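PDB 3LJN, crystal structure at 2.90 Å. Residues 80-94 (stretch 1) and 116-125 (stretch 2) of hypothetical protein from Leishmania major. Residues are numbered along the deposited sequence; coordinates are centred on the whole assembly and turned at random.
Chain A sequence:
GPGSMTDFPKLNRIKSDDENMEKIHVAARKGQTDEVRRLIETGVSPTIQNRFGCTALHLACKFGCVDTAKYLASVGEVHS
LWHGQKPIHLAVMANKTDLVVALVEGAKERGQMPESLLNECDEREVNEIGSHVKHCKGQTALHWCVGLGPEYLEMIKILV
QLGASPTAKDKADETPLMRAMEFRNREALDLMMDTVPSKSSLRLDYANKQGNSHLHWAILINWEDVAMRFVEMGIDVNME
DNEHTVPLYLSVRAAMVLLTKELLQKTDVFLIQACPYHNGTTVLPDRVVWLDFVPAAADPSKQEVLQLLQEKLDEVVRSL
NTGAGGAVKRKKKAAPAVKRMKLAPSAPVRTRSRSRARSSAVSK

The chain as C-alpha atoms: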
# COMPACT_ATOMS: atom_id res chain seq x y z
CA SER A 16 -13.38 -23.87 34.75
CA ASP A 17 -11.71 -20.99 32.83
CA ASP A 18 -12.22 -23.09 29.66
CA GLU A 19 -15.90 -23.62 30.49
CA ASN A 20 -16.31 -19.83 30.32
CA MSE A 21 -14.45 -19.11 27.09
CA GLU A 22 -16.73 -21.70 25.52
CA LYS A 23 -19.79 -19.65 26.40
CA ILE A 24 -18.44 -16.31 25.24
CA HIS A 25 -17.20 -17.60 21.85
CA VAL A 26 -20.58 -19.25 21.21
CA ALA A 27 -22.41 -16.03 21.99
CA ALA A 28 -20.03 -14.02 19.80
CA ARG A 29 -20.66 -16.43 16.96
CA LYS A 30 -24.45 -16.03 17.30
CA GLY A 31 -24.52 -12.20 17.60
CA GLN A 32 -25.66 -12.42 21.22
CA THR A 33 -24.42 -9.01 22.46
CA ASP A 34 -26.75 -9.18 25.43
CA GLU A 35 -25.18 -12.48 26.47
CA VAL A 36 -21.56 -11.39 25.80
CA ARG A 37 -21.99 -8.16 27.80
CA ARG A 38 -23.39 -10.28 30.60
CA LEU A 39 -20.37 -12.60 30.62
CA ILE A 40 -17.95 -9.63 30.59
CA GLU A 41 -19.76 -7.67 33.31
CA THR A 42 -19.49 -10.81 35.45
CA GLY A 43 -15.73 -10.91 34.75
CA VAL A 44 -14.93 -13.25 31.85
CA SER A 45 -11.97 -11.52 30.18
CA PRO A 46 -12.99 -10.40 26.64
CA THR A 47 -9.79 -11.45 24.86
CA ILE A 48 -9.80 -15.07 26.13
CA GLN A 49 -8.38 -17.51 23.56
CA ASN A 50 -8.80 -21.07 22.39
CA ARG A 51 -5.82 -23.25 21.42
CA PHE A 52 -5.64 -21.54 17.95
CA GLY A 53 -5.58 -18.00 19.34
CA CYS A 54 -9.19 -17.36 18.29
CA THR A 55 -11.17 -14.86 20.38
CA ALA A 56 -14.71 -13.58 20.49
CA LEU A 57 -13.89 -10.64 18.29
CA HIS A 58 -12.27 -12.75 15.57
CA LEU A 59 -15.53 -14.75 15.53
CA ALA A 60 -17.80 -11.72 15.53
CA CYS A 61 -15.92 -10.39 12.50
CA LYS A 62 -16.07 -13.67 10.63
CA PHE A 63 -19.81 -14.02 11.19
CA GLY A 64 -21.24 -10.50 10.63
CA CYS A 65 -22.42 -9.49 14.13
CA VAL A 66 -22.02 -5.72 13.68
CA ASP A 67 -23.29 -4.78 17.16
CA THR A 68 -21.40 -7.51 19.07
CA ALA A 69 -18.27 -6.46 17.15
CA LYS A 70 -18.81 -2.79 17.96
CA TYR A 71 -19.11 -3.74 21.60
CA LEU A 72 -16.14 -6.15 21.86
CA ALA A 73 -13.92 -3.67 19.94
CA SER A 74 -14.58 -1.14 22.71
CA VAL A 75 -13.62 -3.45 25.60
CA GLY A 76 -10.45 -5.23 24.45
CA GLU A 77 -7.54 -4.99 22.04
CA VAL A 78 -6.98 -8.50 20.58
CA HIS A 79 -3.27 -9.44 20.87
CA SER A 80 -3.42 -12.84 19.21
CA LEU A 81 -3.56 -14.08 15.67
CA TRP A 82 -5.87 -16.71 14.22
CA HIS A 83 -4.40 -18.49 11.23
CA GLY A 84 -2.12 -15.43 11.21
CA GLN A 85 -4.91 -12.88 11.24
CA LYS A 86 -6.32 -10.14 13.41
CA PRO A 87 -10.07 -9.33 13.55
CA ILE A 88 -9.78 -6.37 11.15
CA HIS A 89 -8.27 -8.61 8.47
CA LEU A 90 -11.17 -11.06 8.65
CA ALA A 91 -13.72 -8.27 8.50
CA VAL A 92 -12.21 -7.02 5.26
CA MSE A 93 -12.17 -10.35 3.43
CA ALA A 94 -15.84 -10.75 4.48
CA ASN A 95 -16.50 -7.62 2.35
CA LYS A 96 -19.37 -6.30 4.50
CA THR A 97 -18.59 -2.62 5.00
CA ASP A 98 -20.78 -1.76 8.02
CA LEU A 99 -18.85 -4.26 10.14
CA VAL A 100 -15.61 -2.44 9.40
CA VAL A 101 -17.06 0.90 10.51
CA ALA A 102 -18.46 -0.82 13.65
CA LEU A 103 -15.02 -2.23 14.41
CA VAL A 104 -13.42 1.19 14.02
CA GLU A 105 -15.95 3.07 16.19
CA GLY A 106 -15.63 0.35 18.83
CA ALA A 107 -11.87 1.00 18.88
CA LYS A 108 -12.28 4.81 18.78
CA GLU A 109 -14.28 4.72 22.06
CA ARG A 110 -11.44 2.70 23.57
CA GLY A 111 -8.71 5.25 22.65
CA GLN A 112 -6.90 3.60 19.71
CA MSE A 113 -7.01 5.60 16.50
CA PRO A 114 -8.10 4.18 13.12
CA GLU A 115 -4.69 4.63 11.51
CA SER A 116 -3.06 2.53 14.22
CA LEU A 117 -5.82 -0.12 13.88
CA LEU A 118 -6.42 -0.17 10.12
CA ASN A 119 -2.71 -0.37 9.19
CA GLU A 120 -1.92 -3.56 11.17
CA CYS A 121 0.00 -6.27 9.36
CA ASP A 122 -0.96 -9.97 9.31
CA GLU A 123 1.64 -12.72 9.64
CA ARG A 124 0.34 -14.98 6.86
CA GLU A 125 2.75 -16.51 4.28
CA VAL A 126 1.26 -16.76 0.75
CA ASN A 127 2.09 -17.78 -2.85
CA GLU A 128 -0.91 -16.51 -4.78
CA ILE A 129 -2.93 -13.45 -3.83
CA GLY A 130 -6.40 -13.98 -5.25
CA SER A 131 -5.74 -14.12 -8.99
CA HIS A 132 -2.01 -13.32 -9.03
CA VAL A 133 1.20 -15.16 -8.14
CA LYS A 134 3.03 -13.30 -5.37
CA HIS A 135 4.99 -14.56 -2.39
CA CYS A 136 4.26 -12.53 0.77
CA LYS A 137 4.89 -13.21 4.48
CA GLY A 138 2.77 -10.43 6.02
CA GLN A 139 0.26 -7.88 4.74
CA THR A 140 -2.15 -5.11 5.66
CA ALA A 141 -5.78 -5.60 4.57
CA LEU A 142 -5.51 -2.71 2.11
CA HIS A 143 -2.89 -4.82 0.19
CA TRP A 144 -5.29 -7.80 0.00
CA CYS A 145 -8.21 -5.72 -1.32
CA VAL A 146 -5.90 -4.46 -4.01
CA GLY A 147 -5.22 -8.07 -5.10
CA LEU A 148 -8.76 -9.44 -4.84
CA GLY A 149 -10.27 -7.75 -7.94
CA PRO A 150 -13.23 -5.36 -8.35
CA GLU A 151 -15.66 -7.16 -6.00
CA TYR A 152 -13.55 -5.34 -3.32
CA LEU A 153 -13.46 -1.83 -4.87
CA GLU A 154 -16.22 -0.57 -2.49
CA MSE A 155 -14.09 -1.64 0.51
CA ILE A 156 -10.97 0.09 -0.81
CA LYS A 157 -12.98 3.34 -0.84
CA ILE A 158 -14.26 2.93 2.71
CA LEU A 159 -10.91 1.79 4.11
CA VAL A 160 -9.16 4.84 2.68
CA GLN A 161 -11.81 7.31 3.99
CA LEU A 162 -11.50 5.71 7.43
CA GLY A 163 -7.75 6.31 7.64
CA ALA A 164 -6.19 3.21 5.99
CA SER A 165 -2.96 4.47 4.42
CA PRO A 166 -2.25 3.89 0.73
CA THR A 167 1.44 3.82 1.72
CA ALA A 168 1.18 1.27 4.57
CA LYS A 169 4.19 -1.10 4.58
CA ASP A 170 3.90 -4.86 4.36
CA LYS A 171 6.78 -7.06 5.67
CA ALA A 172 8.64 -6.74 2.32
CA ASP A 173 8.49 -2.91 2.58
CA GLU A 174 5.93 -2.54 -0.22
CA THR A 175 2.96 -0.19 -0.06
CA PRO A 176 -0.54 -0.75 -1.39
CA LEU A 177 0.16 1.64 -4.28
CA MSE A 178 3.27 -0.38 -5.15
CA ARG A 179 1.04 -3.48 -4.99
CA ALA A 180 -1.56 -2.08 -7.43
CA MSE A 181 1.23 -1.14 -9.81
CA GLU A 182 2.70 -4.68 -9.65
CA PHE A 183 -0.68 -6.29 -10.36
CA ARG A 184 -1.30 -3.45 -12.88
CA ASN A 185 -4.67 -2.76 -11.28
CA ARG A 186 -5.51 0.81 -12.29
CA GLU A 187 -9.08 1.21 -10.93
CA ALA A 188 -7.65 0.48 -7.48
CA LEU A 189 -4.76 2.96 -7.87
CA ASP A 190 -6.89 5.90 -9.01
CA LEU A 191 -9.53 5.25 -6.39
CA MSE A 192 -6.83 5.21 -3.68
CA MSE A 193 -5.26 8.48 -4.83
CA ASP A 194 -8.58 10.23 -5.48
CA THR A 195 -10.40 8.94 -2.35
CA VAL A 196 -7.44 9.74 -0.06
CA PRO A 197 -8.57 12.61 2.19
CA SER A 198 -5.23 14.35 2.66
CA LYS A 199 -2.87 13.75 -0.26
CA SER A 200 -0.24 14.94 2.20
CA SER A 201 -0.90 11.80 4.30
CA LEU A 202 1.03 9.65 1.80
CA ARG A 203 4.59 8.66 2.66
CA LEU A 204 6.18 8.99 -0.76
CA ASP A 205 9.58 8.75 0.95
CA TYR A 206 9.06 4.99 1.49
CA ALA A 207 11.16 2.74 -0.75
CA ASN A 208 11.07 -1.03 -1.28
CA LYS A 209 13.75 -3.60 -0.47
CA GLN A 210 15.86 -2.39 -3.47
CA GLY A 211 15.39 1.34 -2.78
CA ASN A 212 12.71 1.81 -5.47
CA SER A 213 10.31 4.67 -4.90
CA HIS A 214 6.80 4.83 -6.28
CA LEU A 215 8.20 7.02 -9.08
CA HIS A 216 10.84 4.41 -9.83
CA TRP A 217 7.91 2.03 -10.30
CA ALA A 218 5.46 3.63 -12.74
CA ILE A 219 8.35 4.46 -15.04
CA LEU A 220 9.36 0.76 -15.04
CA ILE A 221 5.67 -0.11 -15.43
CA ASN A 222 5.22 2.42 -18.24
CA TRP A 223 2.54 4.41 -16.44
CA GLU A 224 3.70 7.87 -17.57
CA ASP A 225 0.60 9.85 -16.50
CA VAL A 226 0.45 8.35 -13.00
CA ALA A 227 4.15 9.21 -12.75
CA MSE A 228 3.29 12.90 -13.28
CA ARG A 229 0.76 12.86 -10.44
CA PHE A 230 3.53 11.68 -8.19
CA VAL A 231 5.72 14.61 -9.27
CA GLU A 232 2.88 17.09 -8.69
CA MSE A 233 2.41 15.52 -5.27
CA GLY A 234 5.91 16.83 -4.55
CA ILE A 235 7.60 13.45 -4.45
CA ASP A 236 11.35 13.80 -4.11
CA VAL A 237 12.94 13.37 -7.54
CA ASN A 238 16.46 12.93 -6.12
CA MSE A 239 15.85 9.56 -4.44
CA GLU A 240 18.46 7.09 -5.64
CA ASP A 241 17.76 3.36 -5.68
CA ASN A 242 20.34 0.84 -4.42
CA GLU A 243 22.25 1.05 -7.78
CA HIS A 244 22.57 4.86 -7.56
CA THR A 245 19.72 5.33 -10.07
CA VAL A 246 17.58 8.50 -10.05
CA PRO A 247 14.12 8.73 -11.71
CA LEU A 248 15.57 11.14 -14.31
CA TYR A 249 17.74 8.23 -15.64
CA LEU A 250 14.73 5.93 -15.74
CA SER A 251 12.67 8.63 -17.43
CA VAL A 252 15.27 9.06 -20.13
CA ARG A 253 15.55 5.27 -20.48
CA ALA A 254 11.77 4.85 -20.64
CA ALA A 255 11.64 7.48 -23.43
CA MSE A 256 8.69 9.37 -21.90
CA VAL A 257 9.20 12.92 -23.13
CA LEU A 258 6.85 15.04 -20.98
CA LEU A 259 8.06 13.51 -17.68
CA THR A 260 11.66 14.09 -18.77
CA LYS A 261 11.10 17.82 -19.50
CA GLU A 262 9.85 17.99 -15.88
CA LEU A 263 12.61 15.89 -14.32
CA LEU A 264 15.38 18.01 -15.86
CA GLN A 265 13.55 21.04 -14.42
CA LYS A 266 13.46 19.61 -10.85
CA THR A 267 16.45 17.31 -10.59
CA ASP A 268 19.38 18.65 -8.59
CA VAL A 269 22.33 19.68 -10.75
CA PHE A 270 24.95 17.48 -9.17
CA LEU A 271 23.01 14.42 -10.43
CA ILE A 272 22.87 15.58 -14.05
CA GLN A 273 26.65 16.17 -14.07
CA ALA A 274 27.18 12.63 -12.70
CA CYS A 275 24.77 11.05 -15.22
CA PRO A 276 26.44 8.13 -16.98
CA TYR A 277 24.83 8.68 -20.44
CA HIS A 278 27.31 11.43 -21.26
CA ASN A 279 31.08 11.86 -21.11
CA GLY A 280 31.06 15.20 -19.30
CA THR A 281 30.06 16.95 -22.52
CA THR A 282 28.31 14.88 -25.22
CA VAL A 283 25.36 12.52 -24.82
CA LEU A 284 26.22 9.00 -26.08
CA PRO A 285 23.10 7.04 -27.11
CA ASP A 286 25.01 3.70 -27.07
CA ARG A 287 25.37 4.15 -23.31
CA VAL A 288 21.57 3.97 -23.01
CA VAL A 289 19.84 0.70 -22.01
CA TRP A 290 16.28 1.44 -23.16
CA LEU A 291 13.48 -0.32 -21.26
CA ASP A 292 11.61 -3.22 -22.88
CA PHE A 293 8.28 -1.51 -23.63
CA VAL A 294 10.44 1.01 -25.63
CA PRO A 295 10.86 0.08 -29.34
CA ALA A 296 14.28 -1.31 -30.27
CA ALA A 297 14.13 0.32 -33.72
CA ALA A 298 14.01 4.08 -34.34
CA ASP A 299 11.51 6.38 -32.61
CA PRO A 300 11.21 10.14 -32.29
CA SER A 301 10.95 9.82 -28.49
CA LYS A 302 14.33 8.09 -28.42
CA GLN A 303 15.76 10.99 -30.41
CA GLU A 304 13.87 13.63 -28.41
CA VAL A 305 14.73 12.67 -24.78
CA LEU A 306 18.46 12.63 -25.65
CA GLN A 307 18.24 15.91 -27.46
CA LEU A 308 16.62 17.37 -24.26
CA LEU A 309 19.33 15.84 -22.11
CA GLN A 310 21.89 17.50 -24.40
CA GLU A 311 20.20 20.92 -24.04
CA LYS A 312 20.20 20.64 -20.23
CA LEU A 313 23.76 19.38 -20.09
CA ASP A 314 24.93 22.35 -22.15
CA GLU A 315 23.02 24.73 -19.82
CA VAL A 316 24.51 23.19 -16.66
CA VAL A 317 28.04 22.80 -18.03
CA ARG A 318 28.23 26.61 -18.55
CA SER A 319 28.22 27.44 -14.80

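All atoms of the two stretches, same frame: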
# COMPACT_ATOMS: atom_id res chain seq x y z
N SER A 80 -3.73 -11.52 19.71
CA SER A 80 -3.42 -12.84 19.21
C SER A 80 -3.86 -12.91 17.78
O SER A 80 -4.66 -12.11 17.32
CB SER A 80 -4.11 -13.91 20.04
OG SER A 80 -5.52 -13.83 19.90
N LEU A 81 -3.32 -13.91 17.08
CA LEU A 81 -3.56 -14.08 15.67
C LEU A 81 -4.26 -15.42 15.48
O LEU A 81 -3.99 -16.37 16.20
CB LEU A 81 -2.22 -14.06 14.93
CG LEU A 81 -1.50 -12.72 14.98
CD1 LEU A 81 0.00 -12.90 15.09
CD2 LEU A 81 -1.87 -11.85 13.79
N TRP A 82 -5.17 -15.48 14.52
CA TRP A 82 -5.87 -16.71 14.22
C TRP A 82 -5.61 -17.05 12.76
O TRP A 82 -5.99 -16.30 11.87
CB TRP A 82 -7.36 -16.56 14.50
CG TRP A 82 -8.14 -17.80 14.26
CD1 TRP A 82 -7.71 -19.08 14.43
CD2 TRP A 82 -9.50 -17.89 13.82
NE1 TRP A 82 -8.71 -19.97 14.10
CE2 TRP A 82 -9.82 -19.26 13.73
CE3 TRP A 82 -10.47 -16.94 13.48
CZ2 TRP A 82 -11.08 -19.71 13.33
CZ3 TRP A 82 -11.73 -17.39 13.09
CH2 TRP A 82 -12.02 -18.76 13.01
N HIS A 83 -4.95 -18.18 12.54
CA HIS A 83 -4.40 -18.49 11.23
C HIS A 83 -3.70 -17.24 10.72
O HIS A 83 -3.87 -16.85 9.58
CB HIS A 83 -5.51 -18.95 10.27
CG HIS A 83 -6.27 -20.16 10.72
ND1 HIS A 83 -5.65 -21.30 11.20
CD2 HIS A 83 -7.60 -20.43 10.73
CE1 HIS A 83 -6.57 -22.20 11.50
NE2 HIS A 83 -7.76 -21.70 11.23
N GLY A 84 -2.93 -16.59 11.59
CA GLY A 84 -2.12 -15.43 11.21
C GLY A 84 -2.86 -14.12 11.08
O GLY A 84 -2.29 -13.14 10.65
N GLN A 85 -4.11 -14.07 11.49
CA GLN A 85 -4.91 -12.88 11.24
C GLN A 85 -5.52 -12.25 12.48
O GLN A 85 -5.78 -12.92 13.48
CB GLN A 85 -6.00 -13.19 10.22
CG GLN A 85 -5.41 -13.51 8.84
CD GLN A 85 -6.47 -13.67 7.79
OE1 GLN A 85 -7.38 -14.51 7.94
NE2 GLN A 85 -6.40 -12.86 6.72
N LYS A 86 -5.75 -10.96 12.37
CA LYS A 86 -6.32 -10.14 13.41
C LYS A 86 -7.73 -9.80 12.96
O LYS A 86 -7.98 -9.76 11.77
CB LYS A 86 -5.49 -8.87 13.52
CG LYS A 86 -5.14 -8.46 14.91
CD LYS A 86 -4.03 -9.31 15.46
CE LYS A 86 -3.49 -8.71 16.74
NZ LYS A 86 -3.29 -7.22 16.60
N PRO A 87 -8.65 -9.52 13.90
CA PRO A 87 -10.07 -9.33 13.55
C PRO A 87 -10.40 -8.30 12.45
O PRO A 87 -11.41 -8.46 11.77
CB PRO A 87 -10.68 -8.89 14.87
CG PRO A 87 -9.81 -9.56 15.90
CD PRO A 87 -8.45 -9.37 15.35
N ILE A 88 -9.58 -7.27 12.28
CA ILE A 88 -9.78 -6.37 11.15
C ILE A 88 -9.61 -7.11 9.82
O ILE A 88 -10.40 -6.91 8.90
CB ILE A 88 -8.83 -5.14 11.18
CG1 ILE A 88 -9.01 -4.26 9.93
CG2 ILE A 88 -7.35 -5.58 11.28
CD1 ILE A 88 -10.44 -3.96 9.56
N HIS A 89 -8.58 -7.95 9.72
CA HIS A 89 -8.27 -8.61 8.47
C HIS A 89 -9.41 -9.49 8.02
O HIS A 89 -9.68 -9.58 6.82
CB HIS A 89 -7.03 -9.48 8.60
CG HIS A 89 -5.77 -8.73 8.86
ND1 HIS A 89 -5.08 -8.82 10.05
CD2 HIS A 89 -5.04 -7.91 8.06
CE1 HIS A 89 -3.99 -8.07 9.98
NE2 HIS A 89 -3.95 -7.50 8.79
N LEU A 90 -10.05 -10.17 8.97
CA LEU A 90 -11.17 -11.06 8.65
C LEU A 90 -12.43 -10.31 8.27
O LEU A 90 -13.25 -10.81 7.51
CB LEU A 90 -11.52 -11.96 9.83
CG LEU A 90 -10.47 -12.90 10.39
CD1 LEU A 90 -10.94 -13.34 11.77
CD2 LEU A 90 -10.23 -14.09 9.49
N ALA A 91 -12.59 -9.12 8.84
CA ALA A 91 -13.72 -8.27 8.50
C ALA A 91 -13.64 -7.80 7.05
O ALA A 91 -14.67 -7.65 6.38
CB ALA A 91 -13.78 -7.07 9.43
N VAL A 92 -12.42 -7.59 6.57
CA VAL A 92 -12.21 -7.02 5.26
C VAL A 92 -12.48 -8.06 4.19
O VAL A 92 -13.20 -7.79 3.24
CB VAL A 92 -10.78 -6.51 5.10
CG1 VAL A 92 -10.56 -6.03 3.68
CG2 VAL A 92 -10.51 -5.40 6.10
N MSE A 93 -11.92 -9.24 4.37
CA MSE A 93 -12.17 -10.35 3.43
C MSE A 93 -13.64 -10.78 3.40
O MSE A 93 -14.08 -11.33 2.40
CB MSE A 93 -11.25 -11.55 3.74
CG MSE A 93 -9.96 -11.56 2.91
SE MSE A 93 -8.33 -11.98 3.97
CE MSE A 93 -9.08 -13.41 5.13
N ALA A 94 -14.39 -10.54 4.48
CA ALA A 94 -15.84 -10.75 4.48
C ALA A 94 -16.57 -9.75 3.57
O ALA A 94 -17.69 -10.01 3.13
CB ALA A 94 -16.39 -10.69 5.90
N SER A 116 -3.71 3.60 13.46
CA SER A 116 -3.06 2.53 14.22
C SER A 116 -3.73 1.17 13.95
O SER A 116 -3.06 0.20 13.60
CB SER A 116 -3.05 2.86 15.72
OG SER A 116 -2.64 1.74 16.50
N LEU A 117 -5.06 1.12 14.07
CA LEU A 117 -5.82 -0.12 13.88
C LEU A 117 -5.82 -0.62 12.45
O LEU A 117 -5.47 -1.77 12.19
CB LEU A 117 -7.27 0.06 14.33
CG LEU A 117 -8.14 -1.19 14.38
CD1 LEU A 117 -7.62 -2.12 15.46
CD2 LEU A 117 -9.59 -0.83 14.63
N LEU A 118 -6.23 0.25 11.52
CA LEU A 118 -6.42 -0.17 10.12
C LEU A 118 -5.12 -0.51 9.37
O LEU A 118 -5.17 -1.13 8.32
CB LEU A 118 -7.22 0.89 9.34
CG LEU A 118 -8.72 0.99 9.58
CD1 LEU A 118 -9.31 2.04 8.68
CD2 LEU A 118 -9.40 -0.32 9.31
N ASN A 119 -3.97 -0.11 9.88
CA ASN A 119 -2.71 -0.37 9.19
C ASN A 119 -1.90 -1.53 9.77
O ASN A 119 -0.72 -1.69 9.44
CB ASN A 119 -1.87 0.91 9.14
CG ASN A 119 -2.59 2.06 8.45
OD1 ASN A 119 -3.29 1.85 7.46
ND2 ASN A 119 -2.42 3.28 8.96
N GLU A 120 -2.53 -2.34 10.62
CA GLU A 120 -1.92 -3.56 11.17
C GLU A 120 -1.54 -4.53 10.07
O GLU A 120 -2.22 -4.64 9.04
CB GLU A 120 -2.89 -4.28 12.11
CG GLU A 120 -2.98 -3.69 13.52
CD GLU A 120 -1.99 -4.30 14.52
OE1 GLU A 120 -1.89 -3.75 15.65
OE2 GLU A 120 -1.32 -5.32 14.20
N CYS A 121 -0.47 -5.28 10.31
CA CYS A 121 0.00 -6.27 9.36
C CYS A 121 -0.28 -7.70 9.85
O CYS A 121 -0.07 -8.02 11.02
CB CYS A 121 1.50 -6.08 9.13
SG CYS A 121 1.96 -6.29 7.44
N ASP A 122 -0.76 -8.56 8.96
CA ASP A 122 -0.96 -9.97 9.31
C ASP A 122 0.39 -10.67 9.27
O ASP A 122 1.41 -10.06 8.95
CB ASP A 122 -2.02 -10.65 8.43
CG ASP A 122 -1.58 -10.88 6.99
OD1 ASP A 122 -0.37 -11.01 6.73
OD2 ASP A 122 -2.47 -10.95 6.10
N GLU A 123 0.41 -11.94 9.64
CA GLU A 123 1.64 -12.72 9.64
C GLU A 123 1.33 -14.02 8.90
O GLU A 123 1.48 -15.11 9.44
CB GLU A 123 2.16 -12.92 11.07
CG GLU A 123 1.92 -11.71 12.01
CD GLU A 123 3.04 -11.43 13.02
OE1 GLU A 123 3.65 -12.39 13.56
OE2 GLU A 123 3.30 -10.23 13.30
N ARG A 124 0.88 -13.88 7.66
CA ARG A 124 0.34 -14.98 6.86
C ARG A 124 1.13 -15.16 5.56
O ARG A 124 1.00 -14.36 4.64
CB ARG A 124 -1.13 -14.68 6.55
CG ARG A 124 -1.90 -15.83 5.95
CD ARG A 124 -3.30 -15.39 5.49
NE ARG A 124 -4.25 -16.51 5.54
CZ ARG A 124 -5.54 -16.43 5.19
NH1 ARG A 124 -6.06 -15.29 4.73
NH2 ARG A 124 -6.32 -17.51 5.29
N GLU A 125 1.94 -16.22 5.48
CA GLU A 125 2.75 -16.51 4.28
C GLU A 125 1.87 -16.99 3.11
O GLU A 125 0.98 -17.80 3.30
CB GLU A 125 3.85 -17.53 4.58

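Residues 80-94 form a loop, a tight turn and the helix that begins at Pro87, and residues 116-125 run from the end of a helix into an extended segment that passes over the turn and the start of that helix. The contact buries 604 Å² in total, counting both sides. The two backbones approach most closely at the turn, where the CA atoms of Gly84 and Glu123 lie 4.9 Å apart, and they are wider apart at the helices, with 7.1 Å between the CA atoms of Ile88 and Leu118.

The turn, of type I' from Trp82 to Gln85, is closed in both directions: Gln85 N donates to Trp82 O (2.9 Å) and Trp82 N to Gln85 O (2.8 Å). This pairing leaves Gly84 O free to face the other stretch, where it accepts from Glu123 N at 3.1 Å with a nearly linear N-H...O angle of 175°, the better of the two hydrogen bonds that join the stretches. Gly84 has a phi of 79°, which by itself favours glycine, and the close backbone adds a second constraint: an ideal CB here would sit 3.0 Å from Glu123 O and 3.5 Å from Arg124 CB.

His89 links the start of its own helix to the opposing backbone. Its ND1 accepts from Lys86 N at 3.2 Å, tying the side chain to the amide of the residue at the N-cap position, while Lys86 O receives His89 N at 2.8 Å. With ND1 acting as acceptor, NE2 carries the proton and donates to Glu120 O, although the bond is weak, at 3.4 Å and 140°. Asp122 N is equally near NE2, at 3.4 Å, but both are donors and the angle is poor, so no bond forms. Asp122 CB instead lies over one face of the imidazole, 3.8 Å from the ring centroid and 17° off the ring normal, in a CH-pi contact.

The Asp122 carboxylate is turned to other partners. OD1 accepts from Arg124 N at 3.3 Å, a bond within the stretch, and both carboxylate oxygens are also hydrogen-bonded elsewhere in the structure. Arg124 reaches back across the turn, its guanidinium covered on one face by Gln85 CD. The 3.2 Å approach of Gln85 NE2 to Arg124 NH1 brings two donors together and is not a hydrogen bond; the contact is van der Waals, with the amide carbon over the guanidinium face. The selenomethionine Met93 adds its methyl, with CE 3.6 Å from Arg124 NH1.

Charge is paired across the contact by Lys86 and Glu120, whose NZ and OE2 atoms are 3.6 Å apart in a long salt bridge. Apolar packing completes the interface. Ile88 CD1 meets Leu118 CD2 at 3.8 Å where the helices come together, and beside the turn Leu81 CD1 rests 3.8 Å from Glu123 CG, the aliphatic part of a side chain whose OE2 is hydrogen-bonded elsewhere.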